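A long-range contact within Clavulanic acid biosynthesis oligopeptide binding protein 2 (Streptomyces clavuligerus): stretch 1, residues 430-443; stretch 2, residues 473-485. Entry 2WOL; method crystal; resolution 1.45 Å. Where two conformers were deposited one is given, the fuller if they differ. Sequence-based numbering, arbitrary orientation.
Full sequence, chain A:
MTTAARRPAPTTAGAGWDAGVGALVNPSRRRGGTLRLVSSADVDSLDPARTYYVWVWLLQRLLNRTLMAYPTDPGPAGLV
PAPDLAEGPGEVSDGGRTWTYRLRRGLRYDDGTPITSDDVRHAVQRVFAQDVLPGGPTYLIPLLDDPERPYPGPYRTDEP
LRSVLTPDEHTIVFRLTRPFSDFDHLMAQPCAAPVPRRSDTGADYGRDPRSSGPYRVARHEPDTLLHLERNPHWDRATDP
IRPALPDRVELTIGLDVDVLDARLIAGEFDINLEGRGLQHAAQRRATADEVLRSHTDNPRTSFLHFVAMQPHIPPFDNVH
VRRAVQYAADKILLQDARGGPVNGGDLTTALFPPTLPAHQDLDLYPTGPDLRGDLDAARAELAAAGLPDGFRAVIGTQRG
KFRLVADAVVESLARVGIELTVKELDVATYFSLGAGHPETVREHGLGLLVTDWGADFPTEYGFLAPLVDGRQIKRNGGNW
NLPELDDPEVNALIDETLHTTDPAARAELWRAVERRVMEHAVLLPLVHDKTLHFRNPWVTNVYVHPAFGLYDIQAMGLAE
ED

Stretch 1 430-443: YFSLGAGHPETVRE
Stretch 2, residues 473-485: IKRNGGNWNLPEL

Stretch 2 (473-485), which has no regular helix or strand, packs against a weakly bonded helical segment, a turn and the start of a helix in stretch 1 (430-443), burying 615 Å² in all. The helical segment of stretch 1 leads through a type I turn from Gly434 to His437 into a helix at Pro438. From Gly436 to Pro438 the partners run in reverse order: CA atoms of Pro438 and Arg475 lie 6.0 Å apart, His437 and Gly477 4.2 Å, Gly436 and Asn479 4.4 Å, while Ser432 CA also lies 4.4 Å from Gly478 CA. Stretch 2 opens with a type I turn from Lys474 to Gly477. Lys474 O lies 3.4 Å from Pro438 CD; Lys474 CB points sideways, and the end of its side chain (m, m, t, p) leads off from stretch 1. Arg475 (m, m, t) and Asn476 (m) direct CB away and meet stretch 1 through their carbonyls: Arg475 O is 3.4 Å from His437 CE1, and Asn476 O 3.4 Å from His437 CD2. His437 (t, chi2 -60°) has Gly477 N over one ring face and caps its helix through ND1, which accepts from Glu439 N at 3.1 Å. Gly477 (phi/psi 112/165) must be glycine at these angles; a CB would also clash with Ser432 O. Its bare CA makes CA-H...O contacts with Gly436 O (3.3 Å) and Ser432 O (3.4 Å). Gly478 (72/22), whose positive phi favours glycine, donates a weak hydrogen bond from N to Phe431 O (3.2 Å). Asn479 N gives the stronger backbone bond, 2.8 Å to Gly436 O at 159°. Gly436 leaves room for Phe431 O of its own stretch, which a CB would clash with. Asn479 (t, chi2 45°) points CB toward stretch 1, yet its amide braces its own loop: OD1 accepts from Lys474 N (3.0 Å), and ND2 donates to Asn481 O (2.9 Å). A water bridges the stretches, accepting from Asn479 ND2 (3.0 Å) and donating to Ala435 O (2.8 Å). Trp480 (m, chi2 101°) starts away, but its ring end returns: CH2 reaches Phe431 CD2 at 3.5 Å. The six-membered ring and the Phe431 ring (m) are near parallel (21°), slid apart, with centroids 5.3 Å apart. In the type I turn Asn481-Glu484, buried Leu482 (m, t) brings CD2 to 3.3 Å from Ala435 O. Glu484 (53/45; m, t, chi3 30°) points CB toward stretch 1 and meets Arg442 (m, t, t, chi4 81°) in a two-pronged salt bridge: Arg442 NH1 to Glu484 OE2 and Arg442 NH2 to Glu484 OE1, both 2.8 Å. Arg442 NH1 also donates to Pro438 O (3.0 Å), while Pro438 CB packs 3.3 Å from Glu484 OE2.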

# COMPACT_ATOMS: atom_id res chain seq x y z
N TYR A 430 -13.21 8.42 -6.09
CA TYR A 430 -12.72 9.41 -5.13
C TYR A 430 -11.25 9.78 -5.34
O TYR A 430 -10.86 10.94 -5.19
CB TYR A 430 -12.94 8.93 -3.70
CG TYR A 430 -12.72 9.99 -2.64
CD1 TYR A 430 -13.60 11.06 -2.50
CD2 TYR A 430 -11.65 9.90 -1.75
CE1 TYR A 430 -13.41 12.03 -1.52
CE2 TYR A 430 -11.45 10.86 -0.76
CZ TYR A 430 -12.34 11.92 -0.66
OH TYR A 430 -12.15 12.88 0.31
N PHE A 431 -10.44 8.79 -5.70
CA PHE A 431 -9.00 8.99 -5.87
C PHE A 431 -8.61 9.33 -7.32
O PHE A 431 -7.59 9.97 -7.56
CB PHE A 431 -8.23 7.77 -5.34
CG PHE A 431 -8.71 7.30 -3.99
CD1 PHE A 431 -9.52 6.18 -3.87
CD2 PHE A 431 -8.37 8.00 -2.83
CE1 PHE A 431 -9.97 5.75 -2.62
CE2 PHE A 431 -8.82 7.58 -1.58
CZ PHE A 431 -9.62 6.45 -1.47
N SER A 432 -9.45 8.92 -8.27
CA SER A 432 -9.20 9.17 -9.69
C SER A 432 -9.79 10.49 -10.19
O SER A 432 -9.16 11.20 -10.98
CB SER A 432 -9.73 8.01 -10.53
OG SER A 432 -11.09 7.74 -10.23
N LEU A 433 -11.01 10.80 -9.75
CA LEU A 433 -11.72 11.98 -10.25
C LEU A 433 -12.24 12.89 -9.14
O LEU A 433 -12.75 13.98 -9.42
CB LEU A 433 -12.87 11.56 -11.18
CG LEU A 433 -12.55 10.83 -12.49
CD1 LEU A 433 -13.80 10.17 -13.05
CD2 LEU A 433 -11.92 11.77 -13.52
N GLY A 434 -12.11 12.45 -7.89
CA GLY A 434 -12.63 13.20 -6.75
C GLY A 434 -11.56 14.03 -6.07
O GLY A 434 -11.04 14.99 -6.65
N ALA A 435 -11.22 13.66 -4.84
CA ALA A 435 -10.16 14.33 -4.09
C ALA A 435 -8.83 14.25 -4.84
O ALA A 435 -8.01 15.16 -4.75
CB ALA A 435 -10.01 13.71 -2.70
N GLY A 436 -8.65 13.17 -5.60
CA GLY A 436 -7.42 12.94 -6.34
C GLY A 436 -7.30 13.67 -7.67
O GLY A 436 -6.36 13.43 -8.43
N HIS A 437 -8.24 14.56 -7.97
CA HIS A 437 -8.14 15.37 -9.17
C HIS A 437 -8.10 16.86 -8.84
O HIS A 437 -9.09 17.41 -8.37
CB HIS A 437 -9.26 15.07 -10.16
CG HIS A 437 -8.93 15.45 -11.57
ND1 HIS A 437 -8.61 16.73 -11.94
CD2 HIS A 437 -8.85 14.70 -12.70
CE1 HIS A 437 -8.35 16.76 -13.24
NE2 HIS A 437 -8.49 15.54 -13.72
N PRO A 438 -6.95 17.52 -9.09
CA PRO A 438 -6.77 18.95 -8.81
C PRO A 438 -7.87 19.86 -9.35
O PRO A 438 -8.20 20.86 -8.70
CB PRO A 438 -5.43 19.26 -9.48
CG PRO A 438 -4.67 17.98 -9.38
CD PRO A 438 -5.71 16.92 -9.63
N GLU A 439 -8.44 19.52 -10.51
CA GLU A 439 -9.52 20.33 -11.09
C GLU A 439 -10.82 20.20 -10.28
O GLU A 439 -11.54 21.18 -10.11
CB GLU A 439 -9.79 19.92 -12.54
CG GLU A 439 -8.71 20.32 -13.54
CD GLU A 439 -8.93 19.69 -14.91
OE1 GLU A 439 -10.09 19.63 -15.38
OE2 GLU A 439 -7.93 19.24 -15.52
N THR A 440 -11.10 18.99 -9.79
CA THR A 440 -12.28 18.75 -8.97
C THR A 440 -12.18 19.49 -7.64
O THR A 440 -13.16 20.09 -7.18
CB THR A 440 -12.49 17.24 -8.71
OG1 THR A 440 -12.60 16.56 -9.96
CG2 THR A 440 -13.75 16.98 -7.89
N VAL A 441 -10.99 19.47 -7.05
CA VAL A 441 -10.72 20.18 -5.81
C VAL A 441 -11.01 21.68 -5.98
O VAL A 441 -11.63 22.30 -5.12
CB VAL A 441 -9.27 19.93 -5.32
CG1 VAL A 441 -8.90 20.84 -4.15
CG2 VAL A 441 -9.09 18.46 -4.93
N ARG A 442 -10.59 22.24 -7.11
CA ARG A 442 -10.85 23.64 -7.43
C ARG A 442 -12.32 23.92 -7.76
O ARG A 442 -12.89 24.91 -7.30
CB ARG A 442 -9.93 24.12 -8.55
CG ARG A 442 -8.50 24.33 -8.10
CD ARG A 442 -7.55 24.39 -9.28
NE ARG A 442 -6.18 24.68 -8.88
CZ ARG A 442 -5.33 23.78 -8.40
NH1 ARG A 442 -5.70 22.51 -8.25
NH2 ARG A 442 -4.10 24.16 -8.06
N GLU A 443 -12.94 23.03 -8.55
CA GLU A 443 -14.35 23.18 -8.93
C GLU A 443 -15.27 23.34 -7.72
O GLU A 443 -16.17 24.19 -7.71
CB GLU A 443 -14.81 21.99 -9.78
CG GLU A 443 -16.28 22.04 -10.19
CD GLU A 443 -16.76 20.82 -10.96
OE1 GLU A 443 -15.92 20.02 -11.44
OE2 GLU A 443 -17.99 20.64 -11.09
N ILE A 473 2.79 15.68 -8.19
CA ILE A 473 1.43 16.18 -8.39
C ILE A 473 0.91 15.62 -9.72
O ILE A 473 1.52 15.83 -10.77
CB ILE A 473 1.37 17.72 -8.39
CG1 ILE A 473 1.88 18.28 -7.06
CG2 ILE A 473 -0.06 18.21 -8.67
CD1 ILE A 473 2.28 19.74 -7.10
N LYS A 474 -0.21 14.90 -9.65
CA LYS A 474 -0.81 14.32 -10.85
C LYS A 474 -1.98 15.19 -11.30
O LYS A 474 -3.07 15.12 -10.74
CB LYS A 474 -1.27 12.88 -10.60
CG LYS A 474 -0.26 11.99 -9.87
CD LYS A 474 1.03 11.80 -10.67
CE LYS A 474 2.05 10.98 -9.88
NZ LYS A 474 1.59 9.57 -9.69
N ARG A 475 -1.73 16.01 -12.32
CA ARG A 475 -2.69 17.03 -12.76
C ARG A 475 -3.95 16.44 -13.40
O ARG A 475 -5.00 17.10 -13.43
CB ARG A 475 -2.02 18.02 -13.73
CG ARG A 475 -0.61 18.48 -13.35
CD ARG A 475 -0.58 19.62 -12.33
NE ARG A 475 0.80 19.95 -11.95
CZ ARG A 475 1.15 20.86 -11.05
NH1 ARG A 475 0.22 21.56 -10.40
NH2 ARG A 475 2.43 21.07 -10.78
N ASN A 476 -3.84 15.21 -13.91
CA ASN A 476 -4.94 14.55 -14.62
C ASN A 476 -5.73 13.54 -13.79
O ASN A 476 -6.56 12.79 -14.32
CB ASN A 476 -4.42 13.88 -15.89
CG ASN A 476 -3.88 14.87 -16.91
OD1 ASN A 476 -4.38 15.99 -17.03
ND2 ASN A 476 -2.86 14.46 -17.65
N GLY A 477 -5.48 13.52 -12.48
CA GLY A 477 -6.16 12.57 -11.59
C GLY A 477 -5.21 11.54 -11.02
O GLY A 477 -4.10 11.36 -11.52
N GLY A 478 -5.67 10.85 -9.98
CA GLY A 478 -4.84 9.90 -9.25
C GLY A 478 -3.79 10.60 -8.41
O GLY A 478 -2.76 10.01 -8.06
N ASN A 479 -4.05 11.87 -8.10
CA ASN A 479 -3.12 12.69 -7.33
C ASN A 479 -3.16 12.36 -5.85
O ASN A 479 -4.24 12.21 -5.27
CB ASN A 479 -3.43 14.18 -7.54
CG ASN A 479 -2.47 15.10 -6.80
OD1 ASN A 479 -1.25 14.90 -6.83
ND2 ASN A 479 -3.01 16.12 -6.14
N TRP A 480 -1.99 12.26 -5.24
CA TRP A 480 -1.88 12.02 -3.80
C TRP A 480 -1.21 13.16 -3.04
O TRP A 480 -1.19 13.16 -1.80
CB TRP A 480 -1.17 10.69 -3.55
CG TRP A 480 -2.11 9.55 -3.70
CD1 TRP A 480 -2.24 8.72 -4.78
CD2 TRP A 480 -3.12 9.16 -2.77
NE1 TRP A 480 -3.24 7.81 -4.55
CE2 TRP A 480 -3.80 8.05 -3.32
CE3 TRP A 480 -3.49 9.62 -1.50
CZ2 TRP A 480 -4.84 7.40 -2.66
CZ3 TRP A 480 -4.53 8.97 -0.84
CH2 TRP A 480 -5.19 7.88 -1.42
N ASN A 481 -0.67 14.12 -3.77
CA ASN A 481 -0.17 15.35 -3.19
C ASN A 481 -1.32 16.35 -3.20
O ASN A 481 -1.38 17.24 -4.06
CB ASN A 481 1.06 15.85 -3.96
CG ASN A 481 1.71 17.07 -3.31
OD1 ASN A 481 1.10 17.75 -2.49
ND2 ASN A 481 2.96 17.34 -3.69
N LEU A 482 -2.23 16.19 -2.25
CA LEU A 482 -3.48 16.94 -2.26
C LEU A 482 -3.31 18.44 -2.06
O LEU A 482 -3.96 19.23 -2.75
CB LEU A 482 -4.50 16.34 -1.28
CG LEU A 482 -4.88 14.87 -1.48
CD1 LEU A 482 -5.90 14.41 -0.45
CD2 LEU A 482 -5.37 14.58 -2.91
N PRO A 483 -2.43 18.86 -1.13
CA PRO A 483 -2.14 20.29 -1.02
C PRO A 483 -1.36 20.85 -2.21
O PRO A 483 -1.19 22.07 -2.31
CB PRO A 483 -1.25 20.37 0.23
CG PRO A 483 -1.51 19.09 0.98
CD PRO A 483 -1.71 18.08 -0.10
N GLU A 484 -0.89 19.97 -3.09
CA GLU A 484 -0.00 20.36 -4.20
C GLU A 484 1.21 21.13 -3.68
O GLU A 484 1.59 22.17 -4.23
CB GLU A 484 -0.77 21.13 -5.29
CG GLU A 484 -1.89 20.31 -5.91
CD GLU A 484 -2.80 21.10 -6.84
OE1 GLU A 484 -2.33 22.07 -7.47
OE2 GLU A 484 -3.99 20.73 -6.94
N LEU A 485 1.79 20.62 -2.60
CA LEU A 485 3.01 21.18 -2.04
C LEU A 485 4.12 21.04 -3.06
O LEU A 485 4.36 19.95 -3.59
CB LEU A 485 3.38 20.48 -0.73
CG LEU A 485 4.49 21.15 0.10
CD1 LEU A 485 4.01 22.47 0.68
CD2 LEU A 485 4.98 20.22 1.20
O HOH W 1 -5.94 16.62 -6.00